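PDB 7P18: 3-oxosteroid 1-dehydrogenase from Sterolibacterium denitrificans, which probably uses its FAD cofactor to dehydrogenate 3-oxosteroids, passing the electrons to an acceptor and yielding 3-oxo-Delta(1)-steroids. Local coordinates for residues A17-L21 against M212-R217; S39-G44 against E145-R150. All blocks are in the same frame, centred on the assembly; numbering follows the deposited sequence. Where two conformers were deposited one is given.

Contact 1 of 2, residues A17-L21 against M212-R217; sequences AGAML and MAAGLR
Two buried alpha-helical segments, 17-21 and 212-217, run nearly parallel: their axes cross at +20° and approach to 9.6 Å. The spacing leaves room for a layer of mainly apolar side chains; 302 Å² is buried between the segments, both sides summed. The nearest CA atoms set the register at 6.1 Å twice, Ala17 with Ala213 and Met20 with Leu216, about one turn apart on each helix. Met212, extended at chi1 and chi2 (t, t) and turned at chi3 (p), starts sideways but brings its CE to 3.6 Å from Ala17 CB. Ala213 is small enough for Met20 (m, t, m) to bend over it, with Met20 CE 3.7 Å from Ala213 O and 4.3 Å from Ala213 CB. Leu216 (m, t) is the central residue, its CA-to-CB bond aimed toward the first helix, and loses 89 Å² to it. Its CD1 rests 3.6 Å from both CA and CB of Ala17, its CB lies 3.9 Å from Met20 CB, and its CD2 meets Leu21 CD2 at 4.1 Å. The CA-to-CB bond of Arg217 points away, yet its N and CB edge the sulfur of Met20, at 4.1 and 4.4 Å from SD. Helix 17-28 follows strand 10-13 in the Rossmann-type FAD-binding fold, and Ala19 fits the last position of a GxGxxA pattern. Around the contact, Ser46 of helix 44-47 hydrogen-bonds Ala17 N, Leu21 leans on helix 84-104, and helix 543-559 packs against Leu21, Met212 and Leu216.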
loop_
_atom_site.group_PDB
_atom_site.type_symbol
_atom_site.label_atom_id
_atom_site.label_comp_id
_atom_site.label_asym_id
_atom_site.label_seq_id
_atom_site.Cartn_x
_atom_site.Cartn_y
_atom_site.Cartn_z
ATOM N N ALA A 17 -6.626 8.008 4.098
ATOM C CA ALA A 17 -6.467 9.155 3.177
ATOM C C ALA A 17 -7.784 9.364 2.406
ATOM O O ALA A 17 -8.220 10.534 2.245
ATOM C CB ALA A 17 -5.302 8.892 2.271
ATOM N N GLY A 18 -8.388 8.294 1.904
ATOM C CA GLY A 18 -9.660 8.389 1.142
ATOM C C GLY A 18 -10.724 9.092 1.975
ATOM O O GLY A 18 -11.378 10.053 1.499
ATOM N N ALA A 19 -10.872 8.669 3.229
ATOM C CA ALA A 19 -11.876 9.220 4.167
ATOM C C ALA A 19 -11.608 10.700 4.425
ATOM O O ALA A 19 -12.571 11.478 4.350
ATOM C CB ALA A 19 -11.892 8.406 5.449
ATOM N N MET A 20 -10.369 11.086 4.726
ATOM C CA MET A 20 -10.058 12.478 5.086
ATOM C C MET A 20 -10.194 13.386 3.849
ATOM O O MET A 20 -10.696 14.542 3.993
ATOM C CB MET A 20 -8.670 12.557 5.731
ATOM C CG MET A 20 -8.616 11.866 7.138
ATOM S SD MET A 20 -7.139 12.395 8.114
ATOM C CE MET A 20 -5.870 11.396 7.350
ATOM N N LEU A 21 -9.782 12.898 2.665
ATOM C CA LEU A 21 -9.948 13.639 1.379
ATOM C C LEU A 21 -11.441 13.885 1.137
ATOM O O LEU A 21 -11.813 15.049 0.864
ATOM C CB LEU A 21 -9.312 12.850 0.227
ATOM C CG LEU A 21 -9.174 13.567 -1.133
ATOM C CD1 LEU A 21 -10.499 13.616 -1.865
ATOM C CD2 LEU A 21 -8.621 14.957 -0.980
ATOM N N MET A 212 1.248 12.378 3.529
ATOM C CA MET A 212 -0.135 12.339 3.014
ATOM C C MET A 212 -1.127 12.473 4.183
ATOM O O MET A 212 -2.002 13.346 4.126
ATOM C CB MET A 212 -0.350 11.033 2.243
ATOM C CG MET A 212 -1.740 10.863 1.694
ATOM S SD MET A 212 -1.864 9.311 0.799
ATOM C CE MET A 212 -1.754 8.157 2.150
ATOM N N ALA A 213 -0.999 11.632 5.215
ATOM C CA ALA A 213 -1.917 11.609 6.367
ATOM C C ALA A 213 -1.793 12.896 7.186
ATOM O O ALA A 213 -2.838 13.464 7.571
ATOM C CB ALA A 213 -1.682 10.369 7.199
ATOM N N ALA A 214 -0.586 13.379 7.430
ATOM C CA ALA A 214 -0.366 14.672 8.135
ATOM C C ALA A 214 -1.023 15.807 7.352
ATOM O O ALA A 214 -1.772 16.628 7.949
ATOM C CB ALA A 214 1.118 14.924 8.253
ATOM N N GLY A 215 -0.733 15.866 6.043
ATOM C CA GLY A 215 -1.281 16.938 5.171
ATOM C C GLY A 215 -2.796 16.926 5.139
ATOM O O GLY A 215 -3.394 17.998 5.207
ATOM N N LEU A 216 -3.432 15.747 5.063
ATOM C CA LEU A 216 -4.916 15.669 5.013
ATOM C C LEU A 216 -5.470 16.033 6.395
ATOM O O LEU A 216 -6.518 16.726 6.476
ATOM C CB LEU A 216 -5.354 14.282 4.545
ATOM C CG LEU A 216 -5.048 13.978 3.071
ATOM C CD1 LEU A 216 -5.247 12.491 2.776
ATOM C CD2 LEU A 216 -5.950 14.816 2.167
ATOM N N ARG A 217 -4.778 15.639 7.465
ATOM C CA ARG A 217 -5.243 16.017 8.826
ATOM C C ARG A 217 -5.232 17.542 8.937
ATOM O O ARG A 217 -6.191 18.104 9.443
ATOM C CB ARG A 217 -4.405 15.368 9.925
ATOM C CG ARG A 217 -4.917 15.720 11.316
ATOM C CD ARG A 217 -6.198 15.005 11.615
ATOM N NE ARG A 217 -6.863 15.379 12.857
ATOM C CZ ARG A 217 -7.690 16.413 13.015
ATOM N NH1 ARG A 217 -7.936 17.255 12.025
ATOM N NH2 ARG A 217 -8.238 16.630 14.197
#

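Contact 2 of 2, residues S39-G44 against E145-R150; sequences SDKYGG and EFANLR. With FAD (flavin-adenine dinucleotide), chain C.
Backbone hydrogen bonds from Tyr42 N to Asn148 O (3.0 Å) and Arg150 N to Tyr42 O (3.1 Å) form a single parallel beta bridge, Tyr42 opposite Leu149, joining irregular segment 39-44 to the chain just after the 3-10 turn 145-148. Side chains add Lys41 NZ to Ala147 O (2.9 Å), Tyr42 OH to Glu145 O (2.9 Å) and Arg150 NH2 to Ser39 OG (3.0 Å). Ser39 OG closes an ST turn with Lys41 N (3.1 Å) and also hydrogen-bonds Glu37 OE2. The Tyr42 ring (chi1 p) takes Leu149 CA over its face, a CH-pi contact 3.9 Å from the centroid. One water links Lys41 O, Gly44 N and Arg150 NE and lies 3.0 Å from FAD O3B. Gly43 and Gly44 line the cofactor pocket with glycine-favouring positive phi (115° and 54°); a CB on Gly43 would jam against the preceding carbonyl, one on Gly44 would strike FAD O5B. The loop between strand 33-36 and helix 44-47 is thus tied to segment 145-150, while Leu149 packs on helix 208-222.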
loop_
_atom_site.group_PDB
_atom_site.type_symbol
_atom_site.label_atom_id
_atom_site.label_comp_id
_atom_site.label_asym_id
_atom_site.label_seq_id
_atom_site.Cartn_x
_atom_site.Cartn_y
_atom_site.Cartn_z
ATOM N N SER A 39 -9.598 3.882 16.170
ATOM C CA SER A 39 -8.337 3.711 16.933
ATOM C C SER A 39 -7.978 5.028 17.611
ATOM O O SER A 39 -8.696 6.030 17.442
ATOM C CB SER A 39 -7.218 3.174 16.070
ATOM O OG SER A 39 -6.558 4.217 15.390
ATOM N N ASP A 40 -6.861 5.013 18.328
ATOM C CA ASP A 40 -6.299 6.161 19.085
ATOM C C ASP A 40 -5.503 7.054 18.140
ATOM O O ASP A 40 -5.053 8.104 18.599
ATOM C CB ASP A 40 -5.395 5.664 20.232
ATOM C CG ASP A 40 -4.274 4.744 19.786
ATOM O OD1 ASP A 40 -4.539 3.769 19.031
ATOM O OD2 ASP A 40 -3.133 5.007 20.162
ATOM N N LYS A 41 -5.337 6.663 16.860
ATOM C CA LYS A 41 -4.517 7.438 15.884
ATOM C C LYS A 41 -5.337 7.662 14.597
ATOM O O LYS A 41 -6.157 6.801 14.287
ATOM C CB LYS A 41 -3.225 6.708 15.523
ATOM C CG LYS A 41 -2.314 6.292 16.679
ATOM C CD LYS A 41 -1.643 7.469 17.375
ATOM C CE LYS A 41 -0.827 7.067 18.596
ATOM N NZ LYS A 41 -0.349 8.278 19.316
ATOM N N TYR A 42 -5.105 8.765 13.883
ATOM C CA TYR A 42 -5.690 9.003 12.529
ATOM C C TYR A 42 -4.687 8.533 11.462
ATOM O O TYR A 42 -3.461 8.517 11.729
ATOM C CB TYR A 42 -6.099 10.457 12.308
ATOM C CG TYR A 42 -5.016 11.484 12.493
ATOM C CD1 TYR A 42 -4.138 11.780 11.466
ATOM C CD2 TYR A 42 -4.865 12.166 13.697
ATOM C CE1 TYR A 42 -3.137 12.714 11.628
ATOM C CE2 TYR A 42 -3.860 13.106 13.865
ATOM C CZ TYR A 42 -2.999 13.380 12.827
ATOM O OH TYR A 42 -2.018 14.303 12.947
ATOM N N GLY A 43 -5.196 8.152 10.287
ATOM C CA GLY A 43 -4.349 7.890 9.106
ATOM C C GLY A 43 -4.364 6.452 8.658
ATOM O O GLY A 43 -4.210 6.241 7.450
ATOM N N GLY A 44 -4.573 5.483 9.561
ATOM C CA GLY A 44 -4.692 4.055 9.191
ATOM C C GLY A 44 -3.509 3.545 8.384
ATOM O O GLY A 44 -2.394 4.078 8.550
ATOM N N GLU A 145 -2.055 18.076 17.434
ATOM C CA GLU A 145 -2.605 16.905 16.680
ATOM C C GLU A 145 -1.488 16.026 16.115
ATOM O O GLU A 145 -1.768 14.853 15.774
ATOM C CB GLU A 145 -3.615 17.369 15.631
ATOM C CG GLU A 145 -4.940 17.791 16.251
ATOM C CD GLU A 145 -5.626 16.723 17.086
ATOM O OE1 GLU A 145 -5.344 15.515 16.882
ATOM O OE2 GLU A 145 -6.399 17.106 17.970
ATOM N N PHE A 146 -0.245 16.498 16.070
ATOM C CA PHE A 146 0.905 15.638 15.730
ATOM C C PHE A 146 0.917 14.409 16.646
ATOM O O PHE A 146 1.219 13.297 16.163
ATOM C CB PHE A 146 2.220 16.409 15.769
ATOM C CG PHE A 146 3.408 15.533 15.477
ATOM C CD1 PHE A 146 3.518 14.891 14.253
ATOM C CD2 PHE A 146 4.388 15.306 16.442
ATOM C CE1 PHE A 146 4.594 14.075 13.971
ATOM C CE2 PHE A 146 5.435 14.440 16.178
ATOM C CZ PHE A 146 5.560 13.864 14.935
ATOM N N ALA A 147 0.513 14.563 17.911
ATOM C CA ALA A 147 0.560 13.473 18.917
ATOM C C ALA A 147 -0.318 12.296 18.477
ATOM O O ALA A 147 -0.039 11.174 18.902
ATOM C CB ALA A 147 0.131 13.996 20.279
ATOM N N ASN A 148 -1.336 12.544 17.641
ATOM C CA ASN A 148 -2.358 11.534 17.254
ATOM C C ASN A 148 -2.150 10.987 15.832
ATOM O O ASN A 148 -2.975 10.142 15.411
ATOM C CB ASN A 148 -3.749 12.134 17.439
ATOM C CG ASN A 148 -4.019 12.504 18.883
ATOM O OD1 ASN A 148 -3.695 11.730 19.792
ATOM N ND2 ASN A 148 -4.642 13.661 19.078
ATOM N N LEU A 149 -1.081 11.383 15.135
ATOM C CA LEU A 149 -0.712 10.807 13.810
ATOM C C LEU A 149 -0.227 9.368 14.005
ATOM O O LEU A 149 0.672 9.129 14.877
ATOM C CB LEU A 149 0.364 11.678 13.158
ATOM C CG LEU A 149 1.005 11.154 11.864
ATOM C CD1 LEU A 149 -0.008 11.019 10.737
ATOM C CD2 LEU A 149 2.126 12.076 11.425
ATOM N N ARG A 150 -0.768 8.431 13.228
ATOM C CA ARG A 150 -0.187 7.063 13.131
ATOM C C ARG A 150 1.199 7.194 12.514
ATOM O O ARG A 150 1.288 7.731 11.386
ATOM C CB ARG A 150 -1.068 6.101 12.327
ATOM C CG ARG A 150 -0.540 4.671 12.328
ATOM C CD ARG A 150 -1.582 3.664 11.877
ATOM N NE ARG A 150 -2.747 3.676 12.759
ATOM C CZ ARG A 150 -2.804 3.023 13.930
ATOM N NH1 ARG A 150 -1.750 2.333 14.349
ATOM N NH2 ARG A 150 -3.880 3.098 14.695
HETATM P PA FAD C . -6.815 2.726 5.892
HETATM O O1A FAD C . -5.785 3.662 5.369
HETATM O O2A FAD C . -6.225 1.576 6.664
HETATM O O5B FAD C . -7.801 3.571 6.799
HETATM C C5B FAD C . -8.928 2.898 7.420
HETATM C C4B FAD C . -9.160 3.522 8.763
HETATM O O4B FAD C . -10.467 3.115 9.249
HETATM C C3B FAD C . -8.150 3.136 9.864
HETATM O O3B FAD C . -7.641 4.291 10.522
HETATM C C2B FAD C . -8.967 2.237 10.796
HETATM O O2B FAD C . -8.455 2.200 12.121
HETATM C C1B FAD C . -10.377 2.799 10.613
HETATM N N9A FAD C . -11.456 1.883 10.984
HETATM C C8A FAD C . -11.506 0.523 10.878
HETATM N N7A FAD C . -12.610 0.007 11.411
HETATM C C5A FAD C . -13.334 1.110 11.846
HETATM C C6A FAD C . -14.587 1.240 12.484
HETATM N N6A FAD C . -15.345 0.209 12.874
HETATM N N1A FAD C . -15.005 2.490 12.776
HETATM C C2A FAD C . -14.228 3.520 12.429
HETATM N N3A FAD C . -13.002 3.519 11.896
HETATM C C4A FAD C . -12.625 2.262 11.599
HETATM N N1 FAD C . -0.930 1.804 -1.617
HETATM C C2 FAD C . -0.745 2.729 -2.587
HETATM O O2 FAD C . -1.613 2.922 -3.457
HETATM N N3 FAD C . 0.353 3.489 -2.631
HETATM C C4 FAD C . 1.478 3.204 -1.884
HETATM O O4 FAD C . 2.406 4.006 -1.896
HETATM C C4X FAD C . 1.355 2.218 -0.868
HETATM N N5 FAD C . 2.397 1.941 -0.101
HETATM C C5X FAD C . 2.214 1.037 0.919
HETATM C C6 FAD C . 3.282 0.791 1.814
HETATM C C7 FAD C . 3.117 -0.004 2.940
HETATM C C7M FAD C . 4.265 -0.228 3.902
HETATM C C8 FAD C . 1.844 -0.529 3.222
HETATM C C8M FAD C . 1.625 -1.379 4.462
HETATM C C9 FAD C . 0.816 -0.366 2.314
HETATM C C9A FAD C . 0.953 0.456 1.178
HETATM N N10 FAD C . -0.080 0.657 0.249
HETATM C C10 FAD C . 0.074 1.568 -0.789
HETATM C "C1'" FAD C . -1.425 0.126 0.496
HETATM C "C2'" FAD C . -2.297 1.213 1.163
HETATM O "O2'" FAD C . -1.695 1.755 2.338
HETATM C "C3'" FAD C . -3.712 0.716 1.505
HETATM O "O3'" FAD C . -4.235 -0.136 0.483
HETATM C "C4'" FAD C . -4.637 1.883 1.784
HETATM O "O4'" FAD C . -4.032 2.689 2.786
HETATM C "C5'" FAD C . -6.031 1.478 2.214
HETATM O "O5'" FAD C . -6.721 2.701 2.534
HETATM P P FAD C . -8.131 2.654 3.266
HETATM O O1P FAD C . -8.459 4.076 3.427
HETATM O O2P FAD C . -9.058 1.698 2.659
HETATM O O3P FAD C . -7.754 2.072 4.749
HETATM O O HOH W 1 -2.873 9.328 20.132
HETATM O O HOH W 2 -3.449 1.904 17.218
HETATM O O HOH W 3 -5.343 5.033 12.352
HETATM O O HOH W 4 1.551 9.228 17.349
#

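Helix 208-222 joins the two contacts, whose centres lie 11 Å apart. Arg217 of contact 1 turns its side chain over Tyr42 of contact 2, with Arg217 CG 3.4 Å from Tyr42 CZ, and makes a cation-pi interaction with that ring; Ala213 CB packs 4.0 Å from Leu149 CD1. Both lie near the FAD: contact 2 touches it, with Gly44 CA 3.2 Å from FAD O3B of the adenosine ribose, and contact 1 stands back, the Ala17 side chain about 6 Å from the cofactor. The steroid product is farther off, about 10 Å from the Met212 side chain. Ser46, the serine that meets contact 1 at Ala17, also hydrogen-bonds FAD through OG.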